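Local coordinates for SAM dependent methyltransferase (Aquifex aeolicus, PDB 3DH0), which binds S-adenosylmethionine and probably acts as a methyltransferase, handing the activated methyl group to an acceptor molecule, at residues S10-K13 against K14-D17; E157-E161 against W162-L166; F50-P53 against Y54-K57; E80-K84 against L85-N89. One frame throughout, in Å; residues are numbered along the deposited sequence.

Contact 3 is the buried one: F50-K57 runs into the start of helix 52-59, which links the first two strands of the Rossmann-like sheet, and its chemistry is aromatic and aliphatic. Contacts 1 and 4 lie at the surface and are richer in lysine; contact 1 is held by turn bonds, contact 4 by the closing bonds of a helix, and a salt bridge from D16 to K81 joins them. Contacts 1 and 3 both touch SAM, through L15, F50 and Y51. Contact 4 ends the next helix and packs L85 and L87 on contact 3. Contact 2, partly buried, stands apart, about 25 Å from contact 3 between centres; its polar cap starts helix 161-170, the converse of contact 4.

Contact 1 of 4, residues S10-K13 against K14-D17; sequences SKIK and KLDD. With SAM (S-adenosylmethionine), chain C.
K13 and D16 meet at the flat carboxylate of D16, for no ring takes part here. OD2 is approached by K13 NZ at 3.7 Å, a long salt bridge between side chains that run alongside each other, and it is also hydrogen-bonded to the hydroxyl of Y77. OD1 is taken by K81 of helix 72-85, so both oxygens of this group have partners, and the two lysines probably favour its ionised form. Y77 binds K13 NZ as well. The D16 chain swings its CG away from the backbone N (chi1 -156°), which brings the carboxylate within reach of K13 and the helix 72-85 side chains.

Beneath the side chains the backbone makes successive bonds of the 3-10 pattern, three residues apart: K14 N to K11 O at 2.7 Å and L15 N to I12 O at 2.8 Å. D16 N adds only weak bonds, to the carbonyls of I12 and K13. This N-terminal turn supplies L15 to the cofactor pocket, with CD2 3.6 Å from SAM CB, while L15 CD1 meets I12 CG1 at 4.2 Å; a branched aliphatic chain suits the methionine part of the ligand.

K11 and K14 stretch side by side along the exposed flank, their NZ atoms 5.2 Å apart; the like charges do not touch, and K11 NZ has a weak, long ion pair with D8.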
loop_
_atom_site.group_PDB
_atom_site.type_symbol
_atom_site.label_atom_id
_atom_site.label_comp_id
_atom_site.label_asym_id
_atom_site.label_seq_id
_atom_site.Cartn_x
_atom_site.Cartn_y
_atom_site.Cartn_z
ATOM N N SER A 10 -3.732 15.291 11.539
ATOM C CA SER A 10 -4.900 15.586 12.373
ATOM C C SER A 10 -6.224 15.103 11.773
ATOM O O SER A 10 -7.276 15.221 12.399
ATOM C CB SER A 10 -4.983 17.087 12.686
ATOM O OG SER A 10 -5.377 17.832 11.549
ATOM N N LYS A 11 -6.158 14.553 10.564
ATOM C CA LYS A 11 -7.340 14.040 9.880
ATOM C C LYS A 11 -7.331 12.515 9.868
ATOM O O LYS A 11 -8.174 11.892 9.228
ATOM C CB LYS A 11 -7.370 14.526 8.429
ATOM C CG LYS A 11 -7.696 15.991 8.210
ATOM C CD LYS A 11 -7.676 16.302 6.719
ATOM C CE LYS A 11 -8.401 17.605 6.398
ATOM N NZ LYS A 11 -7.806 18.766 7.101
ATOM N N ILE A 12 -6.380 11.919 10.576
ATOM C CA ILE A 12 -6.229 10.467 10.604
ATOM C C ILE A 12 -7.485 9.616 10.801
ATOM O O ILE A 12 -7.553 8.490 10.309
ATOM C CB ILE A 12 -5.202 10.032 11.667
ATOM C CG1 ILE A 12 -4.745 8.604 11.373
ATOM C CG2 ILE A 12 -5.822 10.097 13.060
ATOM C CD1 ILE A 12 -3.459 8.237 12.042
ATOM N N LYS A 13 -8.472 10.142 11.512
ATOM C CA LYS A 13 -9.694 9.393 11.751
ATOM C C LYS A 13 -10.407 9.136 10.434
ATOM O O LYS A 13 -11.255 8.250 10.335
ATOM C CB LYS A 13 -10.604 10.169 12.700
ATOM C CG LYS A 13 -11.026 9.389 13.918
ATOM C CD LYS A 13 -9.844 9.014 14.768
ATOM C CE LYS A 13 -10.245 7.971 15.800
ATOM N NZ LYS A 13 -10.787 6.736 15.159
ATOM N N LYS A 14 -10.067 9.926 9.420
ATOM C CA LYS A 14 -10.660 9.763 8.104
ATOM C C LYS A 14 -10.087 8.510 7.458
ATOM O O LYS A 14 -10.644 7.977 6.502
ATOM C CB LYS A 14 -10.356 10.972 7.223
ATOM C CG LYS A 14 -11.404 12.064 7.220
ATOM C CD LYS A 14 -11.010 13.139 6.204
ATOM C CE LYS A 14 -12.055 14.255 6.077
ATOM N NZ LYS A 14 -11.532 15.531 5.451
ATOM N N LEU A 15 -8.961 8.047 7.980
ATOM C CA LEU A 15 -8.329 6.851 7.454
ATOM C C LEU A 15 -8.790 5.617 8.239
ATOM O O LEU A 15 -8.715 4.495 7.754
ATOM C CB LEU A 15 -6.812 6.999 7.538
ATOM C CG LEU A 15 -6.201 8.195 6.793
ATOM C CD1 LEU A 15 -4.715 8.343 7.157
ATOM C CD2 LEU A 15 -6.398 8.016 5.287
ATOM N N ASP A 16 -9.296 5.841 9.444
ATOM C CA ASP A 16 -9.761 4.761 10.305
ATOM C C ASP A 16 -11.299 4.763 10.330
ATOM O O ASP A 16 -11.928 4.704 11.385
ATOM C CB ASP A 16 -9.183 4.974 11.717
ATOM C CG ASP A 16 -9.104 3.694 12.523
ATOM O OD1 ASP A 16 -9.105 2.608 11.908
ATOM O OD2 ASP A 16 -9.024 3.771 13.770
ATOM N N ASP A 17 -11.888 4.825 9.141
ATOM C CA ASP A 17 -13.339 4.861 8.980
ATOM C C ASP A 17 -13.863 3.570 8.345
ATOM O O ASP A 17 -13.586 3.285 7.175
ATOM C CB ASP A 17 -13.710 6.060 8.108
ATOM C CG ASP A 17 -15.200 6.305 8.044
ATOM O OD1 ASP A 17 -15.593 7.278 7.372
ATOM O OD2 ASP A 17 -15.977 5.541 8.656
HETATM N N SAM C . -3.284 3.466 3.069
HETATM C CA SAM C . -3.949 4.040 4.279
HETATM C C SAM C . -5.311 3.416 4.480
HETATM O O SAM C . -5.696 2.568 3.675
HETATM O OXT SAM C . -5.961 3.832 5.494
HETATM C CB SAM C . -4.097 5.550 4.118
HETATM C CG SAM C . -2.834 6.106 3.597
HETATM S SD SAM C . -2.669 7.884 3.281
HETATM C CE SAM C . -3.719 8.127 1.848
HETATM C "C5'" SAM C . -1.043 7.944 2.691
HETATM C "C4'" SAM C . 0.044 7.781 3.733
HETATM O "O4'" SAM C . 1.256 7.790 2.987
HETATM C "C3'" SAM C . 0.205 9.016 4.642
HETATM O "O3'" SAM C . -0.212 8.563 5.962
HETATM C "C2'" SAM C . 1.689 9.322 4.680
HETATM O "O2'" SAM C . 2.303 9.603 5.920
HETATM C "C1'" SAM C . 2.263 8.133 3.847
HETATM N N9 SAM C . 3.418 8.397 3.012
HETATM C C8 SAM C . 3.683 9.446 2.154
HETATM N N7 SAM C . 4.826 9.337 1.551
HETATM C C5 SAM C . 5.359 8.144 2.035
HETATM C C6 SAM C . 6.575 7.450 1.768
HETATM N N6 SAM C . 7.494 7.929 0.901
HETATM N N1 SAM C . 6.810 6.251 2.429
HETATM C C2 SAM C . 5.862 5.809 3.290
HETATM N N3 SAM C . 4.695 6.381 3.605
HETATM C C4 SAM C . 4.501 7.552 2.937
#

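Contact 2 of 4, residues E157-E161 against W162-L166; sequences EVYSE and WEVGL
E163 OE1 is gripped twice by S160: it accepts from OG at 2.6 Å and from the backbone N, a bond modelled as very short. The hydroxyl meets the carboxylate on its anti side, 28° out of the plane. S160 OG itself accepts a weak bond from E163 N at 3.3 Å. This exchange is a capping box, in which the N-cap serine and the glutamate three residues later satisfy polar groups otherwise left without partners at a helix start. The serine OG lies between the backbone N and the carbonyl carbon (chi1 74°), turned back over the first turn, which lets it reach E163 N. Ordinary helical bonds follow, V164 N to S160 O at 3.1 Å and G165 N to E161 O at 3.3 Å.

Along the outer flank E161 and W162 run together. E161 CG sits over the face of the five-membered ring, 3.7 Å from its centroid, a CH-pi contact, and the carboxylate continues over the six-membered ring nearly parallel to it, with OE2 3.5 Å from CZ2. With E161 cut back to an alanine, CG and the carboxylate over the indole are gone, and the W162 ring is likely to turn more freely. Elsewhere Y159 CB packs against V164 CG2 at 3.4 Å; V164 is buried, and the tyrosine methylene gives it an apolar partner.

Y159 and V164 lean on F116, Y159 also on H117, and S160 and E163 touch K146. The cap thus starts helix 161-170 beside the loops that follow strands 107-113 and 137-144.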
loop_
_atom_site.group_PDB
_atom_site.type_symbol
_atom_site.label_atom_id
_atom_site.label_comp_id
_atom_site.label_asym_id
_atom_site.label_seq_id
_atom_site.Cartn_x
_atom_site.Cartn_y
_atom_site.Cartn_z
ATOM N N GLU A 157 -4.867 16.340 -7.627
ATOM C CA GLU A 157 -4.105 15.829 -6.505
ATOM C C GLU A 157 -3.731 14.353 -6.678
ATOM O O GLU A 157 -3.008 13.790 -5.862
ATOM C CB GLU A 157 -4.911 16.017 -5.217
ATOM C CG GLU A 157 -5.044 17.463 -4.749
ATOM C CD GLU A 157 -4.611 17.632 -3.286
ATOM O OE1 GLU A 157 -5.033 16.793 -2.445
ATOM O OE2 GLU A 157 -3.863 18.601 -2.971
ATOM N N VAL A 158 -4.194 13.730 -7.750
ATOM C CA VAL A 158 -3.914 12.321 -7.961
ATOM C C VAL A 158 -3.409 12.048 -9.369
ATOM O O VAL A 158 -3.498 12.910 -10.244
ATOM C CB VAL A 158 -5.195 11.475 -7.731
ATOM C CG1 VAL A 158 -6.193 11.702 -8.869
ATOM C CG2 VAL A 158 -4.842 10.006 -7.632
ATOM N N TYR A 159 -2.865 10.847 -9.570
ATOM C CA TYR A 159 -2.384 10.405 -10.877
ATOM C C TYR A 159 -3.529 9.616 -11.493
ATOM O O TYR A 159 -4.472 9.224 -10.804
ATOM C CB TYR A 159 -1.219 9.417 -10.757
ATOM C CG TYR A 159 0.104 9.939 -10.252
ATOM C CD1 TYR A 159 0.629 9.485 -9.046
ATOM C CD2 TYR A 159 0.863 10.825 -11.005
ATOM C CE1 TYR A 159 1.877 9.896 -8.606
ATOM C CE2 TYR A 159 2.114 11.245 -10.572
ATOM C CZ TYR A 159 2.615 10.775 -9.374
ATOM O OH TYR A 159 3.851 11.177 -8.944
ATOM N N SER A 160 -3.435 9.363 -12.786
ATOM C CA SER A 160 -4.438 8.563 -13.461
ATOM C C SER A 160 -3.727 7.239 -13.737
ATOM O O SER A 160 -2.497 7.208 -13.845
ATOM C CB SER A 160 -4.838 9.199 -14.792
ATOM O OG SER A 160 -3.811 9.022 -15.757
ATOM N N GLU A 161 -4.490 6.154 -13.853
ATOM C CA GLU A 161 -3.912 4.841 -14.136
ATOM C C GLU A 161 -2.911 4.950 -15.277
ATOM O O GLU A 161 -1.919 4.232 -15.336
ATOM C CB GLU A 161 -5.006 3.864 -14.547
ATOM C CG GLU A 161 -5.815 4.344 -15.735
ATOM C CD GLU A 161 -7.196 4.859 -15.341
ATOM O OE1 GLU A 161 -7.270 5.739 -14.447
ATOM O OE2 GLU A 161 -8.202 4.379 -15.937
ATOM N N TRP A 162 -3.177 5.863 -16.189
ATOM C CA TRP A 162 -2.307 6.037 -17.324
ATOM C C TRP A 162 -0.913 6.485 -16.878
ATOM O O TRP A 162 0.070 5.798 -17.144
ATOM C CB TRP A 162 -2.979 7.019 -18.288
ATOM C CG TRP A 162 -4.354 6.515 -18.720
ATOM C CD1 TRP A 162 -4.609 5.415 -19.495
ATOM C CD2 TRP A 162 -5.647 7.049 -18.351
ATOM N NE1 TRP A 162 -5.968 5.230 -19.634
ATOM C CE2 TRP A 162 -6.629 6.215 -18.945
ATOM C CE3 TRP A 162 -6.069 8.152 -17.580
ATOM C CZ2 TRP A 162 -8.026 6.449 -18.791
ATOM C CZ3 TRP A 162 -7.468 8.388 -17.426
ATOM C CH2 TRP A 162 -8.419 7.536 -18.034
ATOM N N GLU A 163 -0.816 7.611 -16.176
ATOM C CA GLU A 163 0.488 8.107 -15.710
ATOM C C GLU A 163 1.230 7.082 -14.846
ATOM O O GLU A 163 2.370 6.729 -15.128
ATOM C CB GLU A 163 0.313 9.385 -14.890
ATOM C CG GLU A 163 -0.214 10.571 -15.652
ATOM C CD GLU A 163 -1.211 11.339 -14.825
ATOM O OE1 GLU A 163 -2.249 10.731 -14.484
ATOM O OE2 GLU A 163 -0.969 12.526 -14.506
ATOM N N VAL A 164 0.583 6.626 -13.782
ATOM C CA VAL A 164 1.182 5.651 -12.891
ATOM C C VAL A 164 1.910 4.523 -13.627
ATOM O O VAL A 164 3.120 4.368 -13.491
ATOM C CB VAL A 164 0.115 5.026 -11.959
ATOM C CG1 VAL A 164 0.758 3.998 -11.030
ATOM C CG2 VAL A 164 -0.556 6.114 -11.151
ATOM N N GLY A 165 1.172 3.736 -14.403
ATOM C CA GLY A 165 1.775 2.618 -15.110
ATOM C C GLY A 165 2.900 2.976 -16.058
ATOM O O GLY A 165 3.611 2.105 -16.573
ATOM N N LEU A 166 3.059 4.268 -16.298
ATOM C CA LEU A 166 4.101 4.752 -17.191
ATOM C C LEU A 166 5.362 4.872 -16.346
ATOM O O LEU A 166 6.455 4.440 -16.737
ATOM C CB LEU A 166 3.684 6.109 -17.742
ATOM C CG LEU A 166 4.298 6.573 -19.057
ATOM C CD1 LEU A 166 3.197 6.687 -20.123
ATOM C CD2 LEU A 166 5.007 7.923 -18.839
#

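Contact 3 of 4, residues F50-P53 against Y54-K57; sequences FYLP and YLSK. With SAM (S-adenosylmethionine), chain C.
Y51 and Y54 touch obliquely, CD1 to CD2 at 4.1 Å, where helix 52-59 begins in the beta-alpha-beta unit between strands 40-43 and 64-69 of the Rossmann-like fold. The tight part is the aromatic and aliphatic side. F50 CD2 stands over the centre of the Y51 ring, 3.6 Å above its plane, and F24 meets the same tyrosine in a nearly parallel arrangement. Y54 sets its ring edge towards the backbone of Y51, with CD2 3.6 Å from Y51 CA; its chi1 of -62°, CG anti to the carbonyl carbon, lays the ring back along the preceding turn. Y51 O collects L55 N at 3.2 Å and, weakly, Y54 N. L52 CD2 and L55 CD1 come to 4.2 Å, and both leucines press on V65 and D43, filling the space between helix and sheet as nonpolar chains should. Were Y51 an alanine, the ring under F50 CD2 and beside Y54 CD2 would be missing, which is likely to open a gap there and let the F50 ring shift.

The other flank is looser. P53 is placed in the first turn, where the missing N-H costs no helical bond, and its O accepts from K57 N at 3.2 Å. The lysine side chain runs extended to solvent, and its NZ has a long, weak ion pair with E27. At the pocket end, F50 CB lies 3.4 Å from SAM OXT.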
loop_
_atom_site.group_PDB
_atom_site.type_symbol
_atom_site.label_atom_id
_atom_site.label_comp_id
_atom_site.label_asym_id
_atom_site.label_seq_id
_atom_site.Cartn_x
_atom_site.Cartn_y
_atom_site.Cartn_z
ATOM N N PHE A 50 -5.522 0.928 8.683
ATOM C CA PHE A 50 -6.859 0.469 8.332
ATOM C C PHE A 50 -6.897 -0.911 7.702
ATOM O O PHE A 50 -7.584 -1.790 8.198
ATOM C CB PHE A 50 -7.535 1.469 7.399
ATOM C CG PHE A 50 -8.944 1.102 7.055
ATOM C CD1 PHE A 50 -9.942 1.142 8.027
ATOM C CD2 PHE A 50 -9.273 0.673 5.773
ATOM C CE1 PHE A 50 -11.253 0.756 7.726
ATOM C CE2 PHE A 50 -10.582 0.283 5.457
ATOM C CZ PHE A 50 -11.573 0.325 6.437
ATOM N N TYR A 51 -6.168 -1.103 6.610
ATOM C CA TYR A 51 -6.132 -2.398 5.939
ATOM C C TYR A 51 -5.249 -3.452 6.619
ATOM O O TYR A 51 -5.182 -4.583 6.168
ATOM C CB TYR A 51 -5.680 -2.218 4.493
ATOM C CG TYR A 51 -6.655 -1.440 3.657
ATOM C CD1 TYR A 51 -7.909 -1.961 3.354
ATOM C CD2 TYR A 51 -6.344 -0.175 3.184
ATOM C CE1 TYR A 51 -8.826 -1.235 2.606
ATOM C CE2 TYR A 51 -7.265 0.559 2.431
ATOM C CZ TYR A 51 -8.496 0.018 2.152
ATOM O OH TYR A 51 -9.413 0.721 1.432
ATOM N N LEU A 52 -4.590 -3.089 7.710
ATOM C CA LEU A 52 -3.713 -4.022 8.411
ATOM C C LEU A 52 -4.391 -5.294 8.922
ATOM O O LEU A 52 -3.823 -6.385 8.841
ATOM C CB LEU A 52 -2.978 -3.303 9.556
ATOM C CG LEU A 52 -1.780 -2.417 9.145
ATOM C CD1 LEU A 52 -1.104 -1.813 10.377
ATOM C CD2 LEU A 52 -0.782 -3.242 8.351
ATOM N N PRO A 53 -5.605 -5.176 9.472
ATOM C CA PRO A 53 -6.265 -6.395 9.954
ATOM C C PRO A 53 -6.436 -7.413 8.824
ATOM O O PRO A 53 -6.472 -8.620 9.050
ATOM C CB PRO A 53 -7.607 -5.872 10.457
ATOM C CG PRO A 53 -7.240 -4.527 10.992
ATOM C CD PRO A 53 -6.333 -3.974 9.918
ATOM N N TYR A 54 -6.532 -6.898 7.606
ATOM C CA TYR A 54 -6.723 -7.717 6.425
ATOM C C TYR A 54 -5.468 -8.429 6.013
ATOM O O TYR A 54 -5.425 -9.644 5.976
ATOM C CB TYR A 54 -7.242 -6.837 5.297
ATOM C CG TYR A 54 -8.574 -6.242 5.647
ATOM C CD1 TYR A 54 -9.726 -7.022 5.607
ATOM C CD2 TYR A 54 -8.674 -4.934 6.132
ATOM C CE1 TYR A 54 -10.939 -6.535 6.045
ATOM C CE2 TYR A 54 -9.898 -4.433 6.581
ATOM C CZ TYR A 54 -11.027 -5.253 6.534
ATOM O OH TYR A 54 -12.236 -4.808 7.008
ATOM N N LEU A 55 -4.447 -7.651 5.695
ATOM C CA LEU A 55 -3.148 -8.186 5.317
ATOM C C LEU A 55 -2.689 -9.200 6.369
ATOM O O LEU A 55 -2.181 -10.270 6.049
ATOM C CB LEU A 55 -2.147 -7.039 5.240
ATOM C CG LEU A 55 -2.471 -5.945 4.224
ATOM C CD1 LEU A 55 -1.586 -4.733 4.475
ATOM C CD2 LEU A 55 -2.291 -6.487 2.808
ATOM N N SER A 56 -2.876 -8.841 7.629
ATOM C CA SER A 56 -2.495 -9.701 8.730
ATOM C C SER A 56 -3.175 -11.062 8.603
ATOM O O SER A 56 -2.527 -12.115 8.646
ATOM C CB SER A 56 -2.894 -9.036 10.049
ATOM O OG SER A 56 -2.439 -9.769 11.162
ATOM N N LYS A 57 -4.493 -11.032 8.446
ATOM C CA LYS A 57 -5.257 -12.252 8.343
ATOM C C LYS A 57 -4.814 -13.124 7.183
ATOM O O LYS A 57 -4.645 -14.335 7.342
ATOM C CB LYS A 57 -6.742 -11.937 8.189
ATOM C CG LYS A 57 -7.613 -13.184 8.118
ATOM C CD LYS A 57 -8.998 -12.897 7.560
ATOM C CE LYS A 57 -9.834 -14.175 7.475
ATOM N NZ LYS A 57 -11.136 -13.981 6.741
HETATM N N SAM C . -3.284 3.466 3.069
HETATM C CA SAM C . -3.949 4.040 4.279
HETATM C C SAM C . -5.311 3.416 4.480
HETATM O O SAM C . -5.696 2.568 3.675
HETATM O OXT SAM C . -5.961 3.832 5.494
HETATM C CB SAM C . -4.097 5.550 4.118
HETATM C CG SAM C . -2.834 6.106 3.597
HETATM S SD SAM C . -2.669 7.884 3.281
HETATM C CE SAM C . -3.719 8.127 1.848
HETATM C "C5'" SAM C . -1.043 7.944 2.691
HETATM C "C4'" SAM C . 0.044 7.781 3.733
HETATM O "O4'" SAM C . 1.256 7.790 2.987
HETATM C "C3'" SAM C . 0.205 9.016 4.642
HETATM O "O3'" SAM C . -0.212 8.563 5.962
HETATM C "C2'" SAM C . 1.689 9.322 4.680
HETATM O "O2'" SAM C . 2.303 9.603 5.920
HETATM C "C1'" SAM C . 2.263 8.133 3.847
HETATM N N9 SAM C . 3.418 8.397 3.012
HETATM C C8 SAM C . 3.683 9.446 2.154
HETATM N N7 SAM C . 4.826 9.337 1.551
HETATM C C5 SAM C . 5.359 8.144 2.035
HETATM C C6 SAM C . 6.575 7.450 1.768
HETATM N N6 SAM C . 7.494 7.929 0.901
HETATM N N1 SAM C . 6.810 6.251 2.429
HETATM C C2 SAM C . 5.862 5.809 3.290
HETATM N N3 SAM C . 4.695 6.381 3.605
HETATM C C4 SAM C . 4.501 7.552 2.937
#

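Contact 4 of 4, residues E80-K84 against L85-N89; sequences EKVNK and LGLKN
V82 O takes two N-H groups where helix 72-85 ends: L87 N at 2.9 Å, lying in the carbonyl plane, and G86 N at 2.8 Å, weakly. Alongside, V82 CB faces L87 CB at 4.1 Å. The bond from L87 back to V82 and this apolar pair are features of a Schellman motif, but G86 N turns weakly to V82 O instead of bonding to N83 O, so the classical pair is incomplete. G86 suits the turn because at its backbone angles (phi 82°, psi 32°) a CB would press hard against L85 O.

One turn back, L85 N bonds to K81 O at 2.9 Å, and the two side chains lie side by side, pointing the same way, L85 CD1 3.7 Å from K81 CD. The bends of the K81 chain at chi2 and chi3 lay its methylenes along the leucine, while NZ forms a salt bridge with D16. Farther out, K84 NZ pairs with E80 OE2 at 3.5 Å, charged residues fitting the exposed helix face.

The loop then leads into strand 90-94, whose V90 and V92 receive V82; L85 and L87 rest on P53 and S56 of helix 52-59, and the backbone of N89 bonds to V65 of strand 64-69.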
loop_
_atom_site.group_PDB
_atom_site.type_symbol
_atom_site.label_atom_id
_atom_site.label_comp_id
_atom_site.label_asym_id
_atom_site.label_seq_id
_atom_site.Cartn_x
_atom_site.Cartn_y
_atom_site.Cartn_z
ATOM N N GLU A 80 -0.600 1.261 17.978
ATOM C CA GLU A 80 -1.583 1.057 19.025
ATOM C C GLU A 80 -2.730 0.240 18.452
ATOM O O GLU A 80 -3.417 -0.487 19.156
ATOM C CB GLU A 80 -2.101 2.391 19.567
ATOM C CG GLU A 80 -3.247 2.203 20.556
ATOM C CD GLU A 80 -3.519 3.412 21.436
ATOM O OE1 GLU A 80 -3.742 4.525 20.899
ATOM O OE2 GLU A 80 -3.529 3.251 22.678
ATOM N N LYS A 81 -2.928 0.351 17.156
ATOM C CA LYS A 81 -3.983 -0.399 16.524
ATOM C C LYS A 81 -3.702 -1.889 16.589
ATOM O O LYS A 81 -4.529 -2.650 17.069
ATOM C CB LYS A 81 -4.144 0.029 15.067
ATOM C CG LYS A 81 -4.780 -1.036 14.193
ATOM C CD LYS A 81 -6.190 -0.673 13.787
ATOM C CE LYS A 81 -6.179 0.429 12.753
ATOM N NZ LYS A 81 -7.537 0.939 12.476
ATOM N N VAL A 82 -2.536 -2.315 16.111
ATOM C CA VAL A 82 -2.233 -3.736 16.124
ATOM C C VAL A 82 -2.329 -4.333 17.514
ATOM O O VAL A 82 -2.739 -5.489 17.669
ATOM C CB VAL A 82 -0.823 -4.055 15.551
ATOM C CG1 VAL A 82 -0.597 -3.295 14.258
ATOM C CG2 VAL A 82 0.235 -3.757 16.578
ATOM N N ASN A 83 -1.961 -3.556 18.526
ATOM C CA ASN A 83 -2.010 -4.062 19.889
ATOM C C ASN A 83 -3.402 -4.120 20.417
ATOM O O ASN A 83 -3.729 -4.955 21.254
ATOM C CB ASN A 83 -1.193 -3.195 20.822
ATOM C CG ASN A 83 0.267 -3.373 20.617
ATOM O OD1 ASN A 83 0.822 -2.889 19.630
ATOM N ND2 ASN A 83 0.914 -4.093 21.531
ATOM N N LYS A 84 -4.222 -3.210 19.931
ATOM C CA LYS A 84 -5.586 -3.136 20.366
ATOM C C LYS A 84 -6.349 -4.303 19.781
ATOM O O LYS A 84 -7.220 -4.875 20.435
ATOM C CB LYS A 84 -6.166 -1.810 19.908
ATOM C CG LYS A 84 -7.426 -1.375 20.602
ATOM C CD LYS A 84 -7.568 0.138 20.492
ATOM C CE LYS A 84 -6.440 0.843 21.268
ATOM N NZ LYS A 84 -6.420 2.317 21.012
ATOM N N LEU A 85 -5.995 -4.672 18.554
ATOM C CA LEU A 85 -6.675 -5.757 17.855
ATOM C C LEU A 85 -6.045 -7.125 18.050
ATOM O O LEU A 85 -6.675 -8.138 17.759
ATOM C CB LEU A 85 -6.765 -5.448 16.360
ATOM C CG LEU A 85 -7.482 -4.149 15.953
ATOM C CD1 LEU A 85 -7.571 -4.061 14.440
ATOM C CD2 LEU A 85 -8.865 -4.092 16.570
ATOM N N GLY A 86 -4.811 -7.158 18.538
ATOM C CA GLY A 86 -4.146 -8.425 18.754
ATOM C C GLY A 86 -3.519 -9.026 17.511
ATOM O O GLY A 86 -3.469 -10.252 17.378
ATOM N N LEU A 87 -3.042 -8.178 16.602
ATOM C CA LEU A 87 -2.394 -8.641 15.377
ATOM C C LEU A 87 -0.922 -8.954 15.676
ATOM O O LEU A 87 -0.069 -8.070 15.673
ATOM C CB LEU A 87 -2.502 -7.558 14.300
ATOM C CG LEU A 87 -3.926 -7.087 13.948
ATOM C CD1 LEU A 87 -3.864 -5.931 12.969
ATOM C CD2 LEU A 87 -4.740 -8.242 13.355
ATOM N N LYS A 88 -0.629 -10.227 15.919
ATOM C CA LYS A 88 0.721 -10.662 16.261
ATOM C C LYS A 88 1.781 -10.712 15.159
ATOM O O LYS A 88 2.964 -10.640 15.452
ATOM C CB LYS A 88 0.644 -12.023 16.952
ATOM C CG LYS A 88 -0.277 -12.030 18.164
ATOM C CD LYS A 88 0.328 -11.365 19.411
ATOM C CE LYS A 88 1.297 -12.295 20.137
ATOM N NZ LYS A 88 1.468 -11.930 21.577
ATOM N N ASN A 89 1.378 -10.823 13.901
ATOM C CA ASN A 89 2.354 -10.900 12.822
ATOM C C ASN A 89 2.662 -9.572 12.150
ATOM O O ASN A 89 3.242 -9.541 11.062
ATOM C CB ASN A 89 1.877 -11.885 11.761
ATOM C CG ASN A 89 0.573 -11.461 11.107
ATOM O OD1 ASN A 89 0.106 -12.107 10.172
ATOM N ND2 ASN A 89 -0.021 -10.377 11.595
#